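Local structure of peptidase, M20/M25/M40 family (Staphylococcus aureus, 4EWT) at the interface of chains A and B and the interface of chains A and C. The protein is a manganese-binding amidohydrolase of the M20 metallopeptidase family that probably hydrolyses the amide bond of N-acylated amino acids. Sequence-based numbering; all coordinates share one arbitrary frame. Chains: chain A/B/C, Peptidase, M20/M25/M40 family.

Contact 1: the interface of chains A and B. Residues chain A 187, 258, 260; chain B 200, 247.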
loop_
_atom_site.group_PDB
_atom_site.type_symbol
_atom_site.label_atom_id
_atom_site.label_comp_id
_atom_site.label_asym_id
_atom_site.label_seq_id
_atom_site.Cartn_x
_atom_site.Cartn_y
_atom_site.Cartn_z
ATOM N N PHE A 187 -9.959 19.035 10.934
ATOM C CA PHE A 187 -10.672 17.770 11.006
ATOM C C PHE A 187 -11.314 17.452 9.665
ATOM O O PHE A 187 -11.804 18.346 8.979
ATOM C CB PHE A 187 -11.786 17.844 12.056
ATOM C CG PHE A 187 -11.285 18.102 13.438
ATOM C CD1 PHE A 187 -10.512 17.143 14.102
ATOM C CD2 PHE A 187 -11.566 19.303 14.079
ATOM C CE1 PHE A 187 -10.040 17.379 15.392
ATOM C CE2 PHE A 187 -11.101 19.554 15.373
ATOM C CZ PHE A 187 -10.345 18.595 16.031
ATOM N N ASP A 258 -7.816 13.615 11.775
ATOM C CA ASP A 258 -7.399 14.932 12.191
ATOM C C ASP A 258 -5.964 15.225 11.809
ATOM O O ASP A 258 -5.155 14.326 11.566
ATOM C CB ASP A 258 -7.695 15.200 13.670
ATOM C CG ASP A 258 -6.603 14.742 14.578
ATOM O OD1 ASP A 258 -6.423 13.512 14.696
ATOM O OD2 ASP A 258 -5.926 15.616 15.186
ATOM N N ARG A 260 -2.665 18.111 12.173
ATOM C CA ARG A 260 -1.952 19.183 12.850
ATOM C C ARG A 260 -0.872 19.707 11.925
ATOM O O ARG A 260 -0.191 18.932 11.246
ATOM C CB ARG A 260 -1.261 18.715 14.128
ATOM C CG ARG A 260 -2.036 17.785 15.002
ATOM C CD ARG A 260 -2.923 18.479 16.003
ATOM N NE ARG A 260 -3.813 17.464 16.550
ATOM C CZ ARG A 260 -4.488 17.557 17.686
ATOM N NH1 ARG A 260 -4.387 18.639 18.448
ATOM N NH2 ARG A 260 -5.258 16.542 18.061
ATOM N N SER B 200 -1.703 13.511 18.366
ATOM C CA SER B 200 -0.591 14.404 18.074
ATOM C C SER B 200 0.777 13.806 18.431
ATOM O O SER B 200 1.803 14.449 18.258
ATOM C CB SER B 200 -0.790 15.723 18.808
ATOM O OG SER B 200 -0.674 15.536 20.211
ATOM N N ASN B 247 -8.953 12.310 16.770
ATOM C CA ASN B 247 -8.089 12.798 17.774
ATOM C C ASN B 247 -7.523 11.685 18.634
ATOM O O ASN B 247 -7.019 11.981 19.654
ATOM C CB ASN B 247 -8.964 13.514 18.804
ATOM C CG ASN B 247 -8.420 14.757 19.257
ATOM O OD1 ASN B 247 -7.432 14.757 19.923
ATOM N ND2 ASN B 247 -9.067 15.850 18.951
#
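B:Asn247 sits against A:Arg260 and A:Phe187 at a small polar patch of a two-fold protein–protein interface between copies of one chain, where a loop residue of one subunit meets strands 184-193 and 252-261 of the other and joins A to B in the deposited assembly. It is a worked example of a side chain braced within its own subunit before it is offered to a partner. The carboxylate OD2 of A:Asp258 forms a salt bridge with NH2 of A:Arg260 at 3.1 Å, and the arginine NE also makes a weak hydrogen bond to OD2. With chi1 at 87°, CG of A:Asp258 lies between the backbone N and the carbonyl carbon; OD2 is turned to the arginine, and OD1 lies 3.5 Å from the backbone N of B:Asn247, without bonding to it. NH2 of the braced guanidinium then gives a weak hydrogen bond to the side-chain carbonyl OD1 of B:Asn247, 3.4 Å away. That oxygen lies at the edge of the guanidinium, in its plane, although the amide itself is turned by 89° to it. On one guanidinium face, offset toward the rim, lies CB of B:Ser200, 4.2 Å from NE of A:Arg260. The other end of the amide, ND2 of B:Asn247, comes to 4.0 Å from ring atom CE1 of A:Phe187, with amide and ring planes 37° apart. If the pairing is biological, this patch may add a modest, mostly weak polar contribution to it.

Contact 2: the interface of chains A and C. Residues chain A 224-225, 227-229; chain C 200, 202-203.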
loop_
_atom_site.group_PDB
_atom_site.type_symbol
_atom_site.label_atom_id
_atom_site.label_comp_id
_atom_site.label_asym_id
_atom_site.label_seq_id
_atom_site.Cartn_x
_atom_site.Cartn_y
_atom_site.Cartn_z
ATOM N N SER A 224 5.105 11.963 4.667
ATOM C CA SER A 224 6.429 11.372 4.419
ATOM C C SER A 224 7.113 11.905 3.165
ATOM O O SER A 224 8.333 11.738 3.008
ATOM C CB SER A 224 6.344 9.835 4.355
ATOM O OG SER A 224 5.938 9.429 3.062
ATOM N N ARG A 225 6.359 12.537 2.289
ATOM C CA ARG A 225 6.824 13.013 1.010
ATOM C C ARG A 225 6.489 14.491 0.749
ATOM O O ARG A 225 7.310 15.230 0.330
ATOM C CB ARG A 225 6.394 12.095 -0.132
ATOM C CG ARG A 225 6.884 10.711 -0.101
ATOM C CD ARG A 225 8.257 10.612 -0.609
ATOM N NE ARG A 225 9.242 10.911 0.381
ATOM C CZ ARG A 225 10.540 10.967 0.186
ATOM N NH1 ARG A 225 11.062 10.779 -0.978
ATOM N NH2 ARG A 225 11.314 11.242 1.164
ATOM N N LEU A 227 5.500 17.030 2.786
ATOM C CA LEU A 227 5.981 18.037 3.716
ATOM C C LEU A 227 7.494 18.015 3.751
ATOM O O LEU A 227 8.116 16.965 3.594
ATOM C CB LEU A 227 5.447 17.801 5.139
ATOM C CG LEU A 227 3.940 17.856 5.359
ATOM C CD1 LEU A 227 3.634 17.627 6.842
ATOM C CD2 LEU A 227 3.364 19.197 4.871
ATOM N N SER A 228 8.085 19.187 3.936
ATOM C CA SER A 228 9.498 19.264 4.218
ATOM C C SER A 228 9.817 18.534 5.522
ATOM O O SER A 228 9.034 18.564 6.470
ATOM C CB SER A 228 9.932 20.712 4.359
ATOM O OG SER A 228 11.238 20.762 4.887
ATOM N N PRO A 229 10.995 17.902 5.585
ATOM C CA PRO A 229 11.443 17.309 6.854
ATOM C C PRO A 229 11.511 18.321 8.005
ATOM O O PRO A 229 11.414 17.933 9.172
ATOM C CB PRO A 229 12.842 16.767 6.529
ATOM C CG PRO A 229 13.143 17.205 5.125
ATOM C CD PRO A 229 11.863 17.540 4.453
ATOM N N SER C 200 16.961 14.801 0.015
ATOM C CA SER C 200 16.578 15.310 1.332
ATOM C C SER C 200 15.539 16.433 1.324
ATOM O O SER C 200 15.192 16.959 2.388
ATOM C CB SER C 200 17.806 15.791 2.094
ATOM O OG SER C 200 18.162 17.076 1.626
ATOM N N PRO C 202 12.141 16.116 -0.138
ATOM C CA PRO C 202 11.042 15.436 -0.839
ATOM C C PRO C 202 9.907 16.366 -1.253
ATOM O O PRO C 202 9.253 16.153 -2.305
ATOM C CB PRO C 202 10.522 14.412 0.193
ATOM C CG PRO C 202 11.045 14.884 1.548
ATOM C CD PRO C 202 12.340 15.604 1.237
ATOM N N HIS C 203 9.668 17.385 -0.430
ATOM C CA HIS C 203 8.589 18.343 -0.667
ATOM C C HIS C 203 8.759 19.148 -1.971
ATOM O O HIS C 203 7.775 19.714 -2.475
ATOM C CB HIS C 203 8.424 19.293 0.543
ATOM C CG HIS C 203 9.603 20.187 0.778
ATOM N ND1 HIS C 203 10.848 19.698 1.118
ATOM C CD2 HIS C 203 9.729 21.537 0.721
ATOM C CE1 HIS C 203 11.693 20.709 1.241
ATOM N NE2 HIS C 203 11.036 21.834 1.012
#
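C:Pro202 and C:His203, in the short 3-10 helix 202-204, pack against A:Arg225 and A:Ser228, where chain A leaves helix 208-226, in a two-fold interface between copies of one protein. The tight part shows how two flat groups, one on each subunit, can each receive an aliphatic carbon on a face. CB of C:Pro202 stands over the centre of the A:Arg225 guanidinium, 3.4 Å from CZ. The arginine chain is folded back to present that face, with bends at chi2 (-81°) and chi3 (83°), and its NE donates a nearly straight hydrogen bond of 2.9 Å to the carbonyl O of A:Ser224, which approaches within the guanidinium plane; the N-H comes from above the carbonyl plane. This intrachain bond helps hold the guanidinium in that orientation. In the converse sense, CB of A:Ser228 lies over the face of the C:His203 imidazole in a CH-pi contact. The ring is swung under the serine by a chi1 of 65°. Between these two face contacts, the carbonyl O of A:Arg225 rests 3.3 Å from CB of C:Pro202. Packing is looser toward A:Pro229 and C:Ser200, where smaller areas are hidden: the rings of A:Pro229 and C:Pro202 approach through their CD atoms, 3.8 Å apart. If the A–C pairing persists in solution, this patch would be one part of it. At the loose rim, CG of A:Pro229 touches the backbone carbonyl O of C:Ser200 at 3.4 Å.

Contact 3: the interface of chains A and C. Residues chain A 218, 277, 280-281, 284; chain C 280, 283-284.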
loop_
_atom_site.group_PDB
_atom_site.type_symbol
_atom_site.label_atom_id
_atom_site.label_comp_id
_atom_site.label_asym_id
_atom_site.label_seq_id
_atom_site.Cartn_x
_atom_site.Cartn_y
_atom_site.Cartn_z
ATOM N N ALA A 218 -1.832 5.229 1.019
ATOM C CA ALA A 218 -1.400 6.374 0.210
ATOM C C ALA A 218 -1.301 7.677 1.028
ATOM O O ALA A 218 -0.466 8.545 0.753
ATOM C CB ALA A 218 -2.339 6.556 -0.995
ATOM N N LEU A 277 -5.425 13.324 -2.891
ATOM C CA LEU A 277 -5.601 11.889 -2.686
ATOM C C LEU A 277 -7.047 11.467 -2.698
ATOM O O LEU A 277 -7.375 10.414 -3.219
ATOM C CB LEU A 277 -4.953 11.443 -1.392
ATOM C CG LEU A 277 -3.438 11.576 -1.409
ATOM C CD1 LEU A 277 -2.951 11.318 0.017
ATOM C CD2 LEU A 277 -2.816 10.596 -2.420
ATOM N N GLY A 280 -8.456 11.797 -6.322
ATOM C CA GLY A 280 -7.778 10.800 -7.130
ATOM C C GLY A 280 -8.241 9.381 -6.819
ATOM O O GLY A 280 -8.231 8.514 -7.701
ATOM N N LEU A 281 -8.636 9.138 -5.569
ATOM C CA LEU A 281 -9.187 7.832 -5.200
ATOM C C LEU A 281 -10.429 7.477 -6.030
ATOM O O LEU A 281 -10.630 6.316 -6.385
ATOM C CB LEU A 281 -9.517 7.770 -3.709
ATOM C CG LEU A 281 -9.569 6.351 -3.141
ATOM C CD1 LEU A 281 -8.135 5.908 -2.797
ATOM C CD2 LEU A 281 -10.431 6.351 -1.890
ATOM N N MET A 284 -9.057 6.267 -9.337
ATOM C CA MET A 284 -8.274 5.050 -9.188
ATOM C C MET A 284 -9.124 3.801 -8.954
ATOM O O MET A 284 -8.891 2.748 -9.581
ATOM C CB MET A 284 -7.292 5.207 -8.042
ATOM C CG MET A 284 -6.327 4.081 -7.923
ATOM S SD MET A 284 -4.850 4.474 -8.827
ATOM C CE MET A 284 -4.013 5.468 -7.617
ATOM N N GLY C 280 -5.902 6.971 -12.726
ATOM C CA GLY C 280 -5.997 7.236 -11.293
ATOM C C GLY C 280 -4.668 7.560 -10.593
ATOM O O GLY C 280 -4.636 8.341 -9.655
ATOM N N ASP C 283 -4.004 11.250 -11.131
ATOM C CA ASP C 283 -4.850 12.096 -10.315
ATOM C C ASP C 283 -4.490 11.999 -8.819
ATOM O O ASP C 283 -4.504 13.014 -8.135
ATOM C CB ASP C 283 -6.337 11.781 -10.552
ATOM C CG ASP C 283 -6.750 11.929 -12.024
ATOM O OD1 ASP C 283 -6.034 12.597 -12.814
ATOM O OD2 ASP C 283 -7.820 11.370 -12.392
ATOM N N MET C 284 -4.124 10.818 -8.320
ATOM C CA MET C 284 -3.751 10.707 -6.894
ATOM C C MET C 284 -2.382 11.284 -6.571
ATOM O O MET C 284 -2.210 11.911 -5.535
ATOM C CB MET C 284 -3.785 9.243 -6.386
ATOM C CG MET C 284 -5.176 8.717 -6.131
ATOM S SD MET C 284 -5.242 7.090 -5.348
ATOM C CE MET C 284 -4.788 7.478 -3.656
#
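C:Met284 pushes its side chain across A:Gly280 and into a group of aliphatic carbons, making this a helix–helix contact formed by the same element, 264-285, in both subunits. The case illustrates how a flexible thioether can fill the groove where two helices meet. Apolar contacts to the methyl come first. CE of C:Met284 approaches CB of A:Ala218 at 3.7 Å and lies only slightly farther from CD1 of A:Leu281 and CD2 of A:Leu277, so that helices 208-226 and 264-285 of chain A jointly receive it. A side chain extended at chi2 and then bent at chi3 (75°) carries the sulfur past the helix and turns the methyl inward. Backbone packing forms a second group. Lacking a side chain, A:Gly280 lets CG of C:Met284 come within 3.5 Å of its CA, and CB of C:Asp283 rests on the same CA at 3.8 Å. The reciprocal glycine, C:Gly280, has its CA 3.8 Å from CA of A:Met284. Sulfur contacts are the third kind: SD of A:Met284 lies 3.6 Å from the carbonyl C of C:Gly280. The two methionine side chains cross at about a right angle and differ in rotamer, chi1 being -173° in chain A and -76° in chain C; the exact meeting of sulfur and methyl between them is doubtful. Through this close antiparallel helix packing the site would supply hydrophobic contact to the two-fold A–C pair, if that pair is biological.

Contact 4: the interface of chains A and B. Residues chain A 198-199, 246-247; chain B 236, 238, 258, 260.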
loop_
_atom_site.group_PDB
_atom_site.type_symbol
_atom_site.label_atom_id
_atom_site.label_comp_id
_atom_site.label_asym_id
_atom_site.label_seq_id
_atom_site.Cartn_x
_atom_site.Cartn_y
_atom_site.Cartn_z
ATOM N N HIS A 198 -22.809 -9.549 -3.134
ATOM C CA HIS A 198 -22.498 -10.831 -2.517
ATOM C C HIS A 198 -20.997 -11.112 -2.583
ATOM O O HIS A 198 -20.352 -10.863 -3.600
ATOM C CB HIS A 198 -23.303 -11.950 -3.178
ATOM C CG HIS A 198 -23.473 -13.158 -2.314
ATOM N ND1 HIS A 198 -22.941 -14.389 -2.642
ATOM C CD2 HIS A 198 -24.089 -13.318 -1.117
ATOM C CE1 HIS A 198 -23.238 -15.259 -1.692
ATOM N NE2 HIS A 198 -23.932 -14.634 -0.755
ATOM N N GLY A 199 -20.451 -11.630 -1.484
ATOM C CA GLY A 199 -19.006 -11.829 -1.330
ATOM C C GLY A 199 -18.340 -12.769 -2.318
ATOM O O GLY A 199 -17.119 -12.737 -2.476
ATOM N N PHE A 246 -19.823 -10.562 7.256
ATOM C CA PHE A 246 -18.776 -11.454 6.740
ATOM C C PHE A 246 -18.538 -11.622 5.241
ATOM O O PHE A 246 -17.398 -11.462 4.729
ATOM C CB PHE A 246 -19.057 -12.893 7.198
ATOM C CG PHE A 246 -18.293 -13.271 8.397
ATOM C CD1 PHE A 246 -16.914 -13.442 8.314
ATOM C CD2 PHE A 246 -18.924 -13.398 9.630
ATOM C CE1 PHE A 246 -16.163 -13.779 9.450
ATOM C CE2 PHE A 246 -18.187 -13.735 10.779
ATOM C CZ PHE A 246 -16.805 -13.923 10.685
ATOM N N ASN A 247 -19.662 -11.908 4.578
ATOM C CA ASN A 247 -19.737 -12.380 3.202
ATOM C C ASN A 247 -20.501 -11.426 2.284
ATOM O O ASN A 247 -21.111 -11.847 1.288
ATOM C CB ASN A 247 -20.572 -13.631 3.264
ATOM C CG ASN A 247 -21.699 -13.477 4.236
ATOM O OD1 ASN A 247 -21.878 -12.391 4.818
ATOM N ND2 ASN A 247 -22.442 -14.554 4.468
ATOM N N THR B 236 -12.370 -11.977 0.514
ATOM C CA THR B 236 -13.085 -10.715 0.771
ATOM C C THR B 236 -12.995 -10.307 2.242
ATOM O O THR B 236 -13.216 -11.131 3.137
ATOM C CB THR B 236 -14.566 -10.853 0.386
ATOM O OG1 THR B 236 -14.669 -10.888 -1.041
ATOM C CG2 THR B 236 -15.386 -9.679 0.923
ATOM N N GLY B 238 -15.130 -8.292 4.539
ATOM C CA GLY B 238 -16.460 -7.656 4.561
ATOM C C GLY B 238 -16.654 -6.694 5.723
ATOM O O GLY B 238 -17.569 -5.882 5.719
ATOM N N ASP B 258 -13.998 -13.573 4.488
ATOM C CA ASP B 258 -14.839 -14.566 3.855
ATOM C C ASP B 258 -13.984 -15.078 2.696
ATOM O O ASP B 258 -13.483 -14.273 1.887
ATOM C CB ASP B 258 -16.098 -13.817 3.374
ATOM C CG ASP B 258 -16.918 -14.586 2.386
ATOM O OD1 ASP B 258 -17.415 -13.954 1.417
ATOM O OD2 ASP B 258 -17.099 -15.808 2.579
ATOM N N ARG B 260 -13.401 -18.108 -0.452
ATOM C CA ARG B 260 -13.901 -19.195 -1.308
ATOM C C ARG B 260 -12.757 -19.836 -2.079
ATOM O O ARG B 260 -11.837 -19.161 -2.496
ATOM C CB ARG B 260 -14.958 -18.733 -2.312
ATOM C CG ARG B 260 -16.096 -17.870 -1.767
ATOM C CD ARG B 260 -17.227 -18.662 -1.162
ATOM N NE ARG B 260 -18.481 -17.894 -1.181
ATOM C CZ ARG B 260 -18.857 -17.040 -0.228
ATOM N NH1 ARG B 260 -18.080 -16.840 0.823
ATOM N NH2 ARG B 260 -20.011 -16.387 -0.319
#
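A:His198 meets B:Arg260 almost edge to edge: CE1 of the imidazole lies 3.7 Å from NH2, in the plane of the guanidinium and at its rim, while the planes of the two groups are turned 70° apart. The ring is therefore not stacked on the arginine, and the two side chains run across each other at about a right angle, a useful example of a histidine and an arginine meeting without overlap of their faces. The histidine reaches this place from strand 197-198 with chi1 near -157°, CG lying opposite the backbone N. Beside it, the carboxylate of B:Asp258 turns toward the backbone of A:Asn247, with its OD1 3.3 Å from CA of that residue. B:Asp258 also forms a salt bridge with B:Arg260 within chain B, although its modelled geometry is doubtful. B:Asp258 CG contacts A:Asn247 CA at 3.7 Å, and A:Phe246 lies along the same aspartate through its backbone carbonyl, a contact too tight in the model to interpret. The aspartate, on strand 252-261, thus faces both CA and CB of A:Asn247, the latter 3.7 Å from OD1 of B:Asp258. The patch belongs to a two-fold interface that may assist subunit pairing. On the neighbouring strand 233-242, the hydroxyl OG1 of B:Thr236 donates a weak hydrogen bond to the carbonyl O of A:Gly199, 3.4 Å away.

Measured between C-alpha centres throughout, contacts 1 and 4, two regions of the A–B interface, are about 33 Å apart and use related residues with the chains exchanged: 247, 258 and 260 appear in both, but Asn247 takes different rotamers, so the two-fold is followed only approximately in side-chain detail. Contacts 2 and 3, about 19 Å apart, belong to the A–C interface and both draw on helix 208-226 of chain A. Contact 3 lies about 22 Å from contact 1 and 26 Å from contact 4. Residue 200 serves contact 1 from chain B and contact 2 from chain C. In these patches, chain A meets B through strands and loops, and C through helices and a loop.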